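Local coordinates for transcriptional regulator, IclR family (Alicyclobacillus acidocaldarius subsp. acidocaldarius, PDB 5TJJ), which probably binds DNA through a winged helix-turn-helix domain and acts as a transcription regulator of the IclR family, at the interface of chains A and B. Numbering follows the deposited sequence. Chains: chain A/B, Transcriptional regulator, IclR family.

Contact 1 and contact 2 lie about 18 Å apart, measured between the centres of their C-alpha atoms, on one A-B interface. The same two positions serve both contacts with the chains exchanged: B:Lys19 of the first helix meets A:Phe57 in contact 1, and A:Lys19 meets B:Phe57 in contact 2. The N-terminal DNA-binding regions are thus paired reciprocally. Contact 1 also brings in B:Leu111, B:Ile117 and B:Gln138 of the C-terminal region, which could let a change there be felt by the partner's DNA-binding part. The interface as a whole departs from exact two-fold symmetry.

Contact 1: the interface of chains A and B. Residues chain A 56-57, 72, 75; chain B 19, 111-112, 117, 136, 138.
The ring of A:Tyr72 is inserted between B:Lys19 and B:Ile117, with a CH-pi contact on each face. On one face B:Lys19 lays its extended chain across the ring at about a right angle, its CE standing 3.9 Å from the ring centroid. Opposite it, the terminal methyl CD1 of B:Ile117 reaches to 3.7 Å from the centroid, off-centre toward the rim. With CG1 anti to the backbone N (chi1 -167°), B:Ile117 points this methyl from strand 115-122 at the tyrosine.

The polar tip of the same ring is fixed by a hydrogen bond. B:Gln138 approaches at the ring's edge, in its plane, and its amide NE2 donates to the phenol OH of A:Tyr72 at 2.8 Å, with 156° at the hydrogen. The oxygen lies close to the amide plane, while amide and ring planes are turned 72° apart. Packing on two faces and a bond at the tip together probably restrict rotation of the ring. A leucine in place of A:Tyr72 would probably leave the amide of B:Gln138 without this acceptor and open a gap between B:Lys19 and B:Ile117.

Electrostatic influence is looser. OD1 of A:Asp56 is 4.5 Å from NE of the B:Arg112 guanidinium, too far for a direct bond, although the opposite charges are likely to attract.

Further apolar packing extends this patch between the N-terminal region of chain A and both regions of chain B. CE of B:Lys19 also touches the A:Phe57 ring at CE1, 3.7 Å away. B:Leu111 divides its methyls: CD1 packs near the tyrosine CE2, and CD2 comes within 3.8 Å of the carboxylate carbon CG of A:Asp56. At the start of helix 73-83, CB of A:Pro75 rests 3.5 Å from CA of B:Gly136.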
ATOM      1  N   ASP A  56      15.557   5.069  -4.142  1.00 45.77           N
ATOM      2  CA  ASP A  56      15.144   3.665  -3.947  1.00 44.21           C
ATOM      3  C   ASP A  56      13.617   3.419  -4.203  1.00 42.94           C
ATOM      4  O   ASP A  56      13.045   2.425  -3.728  1.00 41.25           O
ATOM      5  CB  ASP A  56      15.597   3.133  -2.570  1.00 46.60           C
ATOM      6  CG  ASP A  56      17.159   3.139  -2.383  1.00 51.37           C
ATOM      7  OD1 ASP A  56      17.790   2.205  -2.913  1.00 53.05           O
ATOM      8  OD2 ASP A  56      17.761   4.043  -1.704  1.00 53.06           O
ATOM      9  N   PHE A  57      12.969   4.317  -4.958  1.00 41.61           N
ATOM     10  CA  PHE A  57      11.591   4.135  -5.407  1.00 40.84           C
ATOM     11  C   PHE A  57      11.520   3.271  -6.683  1.00 40.55           C
ATOM     12  O   PHE A  57      10.462   2.713  -7.007  1.00 36.94           O
ATOM     13  CB  PHE A  57      10.932   5.483  -5.699  1.00 42.28           C
ATOM     14  CG  PHE A  57      10.507   6.270  -4.470  1.00 43.64           C
ATOM     15  CD1 PHE A  57      11.082   6.086  -3.219  1.00 44.99           C
ATOM     16  CD2 PHE A  57       9.566   7.285  -4.605  1.00 44.19           C
ATOM     17  CE1 PHE A  57      10.686   6.870  -2.125  1.00 45.99           C
ATOM     18  CE2 PHE A  57       9.171   8.069  -3.514  1.00 44.77           C
ATOM     19  CZ  PHE A  57       9.725   7.859  -2.270  1.00 44.34           C
ATOM     20  N   TYR A  72      11.526   0.966  -1.421  1.00 37.77           N
ATOM     21  CA  TYR A  72      11.013   2.007  -0.528  1.00 38.68           C
ATOM     22  C   TYR A  72       9.484   2.115  -0.603  1.00 37.67           C
ATOM     23  O   TYR A  72       8.827   2.489   0.374  1.00 37.47           O
ATOM     24  CB  TYR A  72      11.649   3.392  -0.826  1.00 39.82           C
ATOM     25  CG  TYR A  72      11.899   4.202   0.408  1.00 40.70           C
ATOM     26  CD1 TYR A  72      10.837   4.676   1.184  1.00 40.22           C
ATOM     27  CD2 TYR A  72      13.195   4.468   0.834  1.00 42.74           C
ATOM     28  CE1 TYR A  72      11.063   5.401   2.345  1.00 41.84           C
ATOM     29  CE2 TYR A  72      13.436   5.197   1.991  1.00 44.08           C
ATOM     30  CZ  TYR A  72      12.367   5.664   2.738  1.00 43.90           C
ATOM     31  OH  TYR A  72      12.597   6.378   3.887  1.00 45.40           O
ATOM     32  N   PRO A  75       7.369   0.016   2.496  1.00 37.70           N
ATOM     33  CA  PRO A  75       6.996   0.619   3.775  1.00 38.97           C
ATOM     34  C   PRO A  75       6.142   1.856   3.620  1.00 36.67           C
ATOM     35  O   PRO A  75       5.339   2.102   4.469  1.00 39.03           O
ATOM     36  CB  PRO A  75       8.344   0.919   4.451  1.00 40.39           C
ATOM     37  CG  PRO A  75       9.311   0.999   3.318  1.00 39.55           C
ATOM     38  CD  PRO A  75       8.836  -0.004   2.332  1.00 39.18           C
TER
ATOM     39  N   LYS B  19       8.751  10.595   2.126  1.00 35.66           N
ATOM     40  CA  LYS B  19       9.520  10.003   3.221  1.00 37.62           C
ATOM     41  C   LYS B  19       9.220  10.710   4.537  1.00 37.17           C
ATOM     42  O   LYS B  19       9.116  10.041   5.578  1.00 36.66           O
ATOM     43  CB  LYS B  19      11.018   9.993   2.936  1.00 39.45           C
ATOM     44  CG  LYS B  19      11.401   9.000   1.848  1.00 41.19           C
ATOM     45  CD  LYS B  19      12.895   9.100   1.490  1.00 43.98           C
ATOM     46  CE  LYS B  19      13.186   8.414   0.160  1.00 46.30           C
ATOM     47  NZ  LYS B  19      14.633   8.179  -0.159  1.00 49.98           N
ATOM     48  N   LEU B 111      20.078   0.859   2.052  1.00 46.07           N
ATOM     49  CA  LEU B 111      19.785   1.936   1.102  1.00 48.95           C
ATOM     50  C   LEU B 111      21.081   2.617   0.726  1.00 52.14           C
ATOM     51  O   LEU B 111      22.153   2.243   1.191  1.00 52.53           O
ATOM     52  CB  LEU B 111      18.836   2.981   1.725  1.00 48.21           C
ATOM     53  CG  LEU B 111      17.507   2.501   2.310  1.00 45.68           C
ATOM     54  CD1 LEU B 111      16.810   3.626   3.060  1.00 45.17           C
ATOM     55  CD2 LEU B 111      16.633   1.958   1.196  1.00 46.83           C
ATOM     56  N   ARG B 112      20.966   3.634  -0.113  1.00 55.93           N
ATOM     57  CA  ARG B 112      22.082   4.523  -0.360  1.00 59.61           C
ATOM     58  C   ARG B 112      22.381   5.420   0.846  1.00 58.51           C
ATOM     59  O   ARG B 112      21.554   5.556   1.731  1.00 57.11           O
ATOM     60  CB  ARG B 112      21.797   5.340  -1.596  1.00 64.36           C
ATOM     61  CG  ARG B 112      21.872   4.487  -2.853  1.00 66.93           C
ATOM     62  CD  ARG B 112      20.829   4.911  -3.860  1.00 69.07           C
ATOM     63  NE  ARG B 112      21.052   4.269  -5.146  1.00 72.17           N
ATOM     64  CZ  ARG B 112      21.976   4.633  -6.035  1.00 76.05           C
ATOM     65  NH1 ARG B 112      22.807   5.654  -5.791  1.00 78.03           N
ATOM     66  NH2 ARG B 112      22.068   3.963  -7.176  1.00 78.77           N
ATOM     67  N   ILE B 117      16.655   0.506   6.290  1.00 38.74           N
ATOM     68  CA  ILE B 117      15.232   0.716   6.548  1.00 38.12           C
ATOM     69  C   ILE B 117      14.482  -0.593   6.854  1.00 37.34           C
ATOM     70  O   ILE B 117      14.691  -1.633   6.238  1.00 36.70           O
ATOM     71  CB  ILE B 117      14.590   1.461   5.367  1.00 38.74           C
ATOM     72  CG1 ILE B 117      13.186   1.974   5.716  1.00 40.18           C
ATOM     73  CG2 ILE B 117      14.553   0.591   4.123  1.00 38.98           C
ATOM     74  CD1 ILE B 117      12.493   2.763   4.612  1.00 41.16           C
ATOM     75  N   GLY B 136       9.239   1.243   8.000  1.00 39.96           N
ATOM     76  CA  GLY B 136       9.761   2.398   7.260  1.00 40.68           C
ATOM     77  C   GLY B 136      10.710   3.304   8.036  1.00 41.40           C
ATOM     78  O   GLY B 136      11.182   4.312   7.494  1.00 42.94           O
ATOM     79  N   GLN B 138      14.134   4.526   9.315  1.00 39.06           N
ATOM     80  CA  GLN B 138      15.540   4.444   8.895  1.00 40.78           C
ATOM     81  C   GLN B 138      16.508   4.397  10.089  1.00 42.09           C
ATOM     82  O   GLN B 138      16.193   4.867  11.190  1.00 43.72           O
ATOM     83  CB  GLN B 138      15.946   5.612   7.997  1.00 43.08           C
ATOM     84  CG  GLN B 138      15.381   5.553   6.589  1.00 43.83           C
ATOM     85  CD  GLN B 138      15.944   6.635   5.679  1.00 46.59           C
ATOM     86  OE1 GLN B 138      17.031   7.161   5.911  1.00 48.27           O
ATOM     87  NE2 GLN B 138      15.195   6.976   4.634  1.00 48.43           N
TER

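Contact 2: the interface of chains A and B. Residues chain A 11-12, 15, 19; chain B 51-52, 55, 57.
Pairing of two winged helix-turn-helix regions of the IclR type brings helix 9-21 of chain A, through A:Ala15 and A:Lys19, against B:Glu55 and B:Phe57 just beyond helix 42-54 of chain B. Helix 42-54 is the expected recognition helix, and the contact probably helps set the relative placement of the two DNA-reading units in a dimer.

A:Lys19 supplies the polar link. Its side chain is extended beyond CG and brings the ammonium NZ to B:Glu55, where it is held by both backbone and side chain. NZ forms a salt bridge and hydrogen bond with carboxylate OE1 at 3.1 Å, arriving on the anti side and 30° out of the carboxylate plane. It also donates to the backbone O of B:Glu55 at 3.3 Å, in the carbonyl plane and on a lone pair, with a C=O...N angle of 120°. The glutamate chain is bent at chi2 (-71°), which helps bring its carboxylate to the same nitrogen as its own carbonyl. The carbonyl lies just past the C-terminal end of helix 42-54, whose dipole is likely to favour a positive charge here.

Alongside the lysine, the side chain of B:Phe57 passes A:Lys19 in the opposite direction, its CE1 3.7 Å from the methylene CE of A:Lys19. The backbone O of B:Glu55 lies at the edge of the phenylalanine ring, in its plane, so aromatic and lysine meet the same peptide oxygen.

A:Ala15, whose side chain is a single methyl, probably lets the chains approach closely: its CB touches CG of B:Glu55 at 3.7 Å and CZ of B:Phe57 at 3.9 Å. One turn earlier, CG1 of A:Val11, anti to the backbone N, meets CD2 of B:Leu52 at 3.7 Å, the two side chains crossing nearly perpendicularly. The methyl CG2 of B:Thr51 packs 4.0 Å from CB of A:Val11.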
ATOM      1  N   VAL A  11       6.849  15.343 -11.919  1.00 37.59           N
ATOM      2  CA  VAL A  11       6.322  14.530 -10.818  1.00 37.56           C
ATOM      3  C   VAL A  11       5.135  13.728 -11.315  1.00 38.82           C
ATOM      4  O   VAL A  11       4.939  12.584 -10.907  1.00 39.08           O
ATOM      5  CB  VAL A  11       5.933  15.410  -9.613  1.00 37.58           C
ATOM      6  CG1 VAL A  11       5.298  14.596  -8.495  1.00 37.10           C
ATOM      7  CG2 VAL A  11       7.166  16.164  -9.125  1.00 37.69           C
ATOM      8  N   ALA A  12       4.362  14.312 -12.230  1.00 41.22           N
ATOM      9  CA  ALA A  12       3.289  13.577 -12.929  1.00 41.88           C
ATOM     10  C   ALA A  12       3.831  12.393 -13.716  1.00 41.15           C
ATOM     11  O   ALA A  12       3.192  11.363 -13.782  1.00 41.61           O
ATOM     12  CB  ALA A  12       2.506  14.505 -13.857  1.00 43.89           C
ATOM     13  N   ALA A  15       4.986   9.535 -11.370  1.00 39.93           N
ATOM     14  CA  ALA A  15       3.808   8.769 -10.996  1.00 41.19           C
ATOM     15  C   ALA A  15       3.371   7.809 -12.093  1.00 42.03           C
ATOM     16  O   ALA A  15       3.042   6.664 -11.796  1.00 43.78           O
ATOM     17  CB  ALA A  15       2.670   9.696 -10.639  1.00 42.48           C
ATOM     18  N   LYS A  19       3.227   3.744 -11.840  1.00 39.62           N
ATOM     19  CA  LYS A  19       1.987   3.033 -12.163  1.00 42.20           C
ATOM     20  C   LYS A  19       2.190   1.992 -13.242  1.00 41.72           C
ATOM     21  O   LYS A  19       1.608   0.937 -13.160  1.00 44.34           O
ATOM     22  CB  LYS A  19       0.863   3.991 -12.546  1.00 44.01           C
ATOM     23  CG  LYS A  19       0.383   4.769 -11.341  1.00 46.09           C
ATOM     24  CD  LYS A  19      -0.583   5.903 -11.655  1.00 49.16           C
ATOM     25  CE  LYS A  19      -0.701   6.779 -10.415  1.00 49.99           C
ATOM     26  NZ  LYS A  19      -1.823   7.748 -10.483  1.00 53.06           N
TER
ATOM     27  N   THR B  51       0.520  18.141  -7.177  1.00 38.84           N
ATOM     28  CA  THR B  51       0.657  17.167  -8.244  1.00 39.42           C
ATOM     29  C   THR B  51       0.568  15.757  -7.667  1.00 38.41           C
ATOM     30  O   THR B  51      -0.097  14.885  -8.236  1.00 38.21           O
ATOM     31  CB  THR B  51       1.955  17.375  -9.030  1.00 41.27           C
ATOM     32  OG1 THR B  51       1.971  18.722  -9.519  1.00 42.95           O
ATOM     33  CG2 THR B  51       2.055  16.380 -10.202  1.00 41.55           C
ATOM     34  N   LEU B  52       1.196  15.556  -6.518  1.00 36.96           N
ATOM     35  CA  LEU B  52       1.110  14.303  -5.827  1.00 37.71           C
ATOM     36  C   LEU B  52      -0.306  13.980  -5.378  1.00 39.58           C
ATOM     37  O   LEU B  52      -0.679  12.813  -5.363  1.00 38.25           O
ATOM     38  CB  LEU B  52       2.048  14.294  -4.606  1.00 37.93           C
ATOM     39  CG  LEU B  52       3.551  14.140  -4.880  1.00 38.64           C
ATOM     40  CD1 LEU B  52       4.298  14.243  -3.571  1.00 38.24           C
ATOM     41  CD2 LEU B  52       3.875  12.823  -5.568  1.00 38.78           C
ATOM     42  N   GLU B  55      -2.535  12.621  -8.246  1.00 44.41           N
ATOM     43  CA  GLU B  55      -2.220  11.214  -8.513  1.00 43.66           C
ATOM     44  C   GLU B  55      -2.593  10.243  -7.364  1.00 41.34           C
ATOM     45  O   GLU B  55      -2.373   9.012  -7.487  1.00 39.07           O
ATOM     46  CB  GLU B  55      -0.728  11.067  -8.824  1.00 44.63           C
ATOM     47  CG  GLU B  55      -0.184  11.951  -9.930  1.00 47.45           C
ATOM     48  CD  GLU B  55      -0.634  11.559 -11.315  1.00 51.68           C
ATOM     49  OE1 GLU B  55      -1.451  10.631 -11.445  1.00 53.99           O
ATOM     50  OE2 GLU B  55      -0.165  12.191 -12.297  1.00 56.82           O
ATOM     51  N   PHE B  57      -1.112  10.012  -4.543  1.00 36.91           N
ATOM     52  CA  PHE B  57       0.097   9.664  -3.760  1.00 35.60           C
ATOM     53  C   PHE B  57       0.093  10.359  -2.417  1.00 32.80           C
ATOM     54  O   PHE B  57       0.764   9.932  -1.492  1.00 32.43           O
ATOM     55  CB  PHE B  57       1.361  10.070  -4.497  1.00 36.44           C
ATOM     56  CG  PHE B  57       1.777   9.112  -5.546  1.00 38.58           C
ATOM     57  CD1 PHE B  57       0.861   8.548  -6.408  1.00 39.76           C
ATOM     58  CD2 PHE B  57       3.114   8.805  -5.710  1.00 41.53           C
ATOM     59  CE1 PHE B  57       1.262   7.671  -7.395  1.00 41.94           C
ATOM     60  CE2 PHE B  57       3.529   7.924  -6.707  1.00 42.80           C
ATOM     61  CZ  PHE B  57       2.599   7.345  -7.545  1.00 42.75           C
TER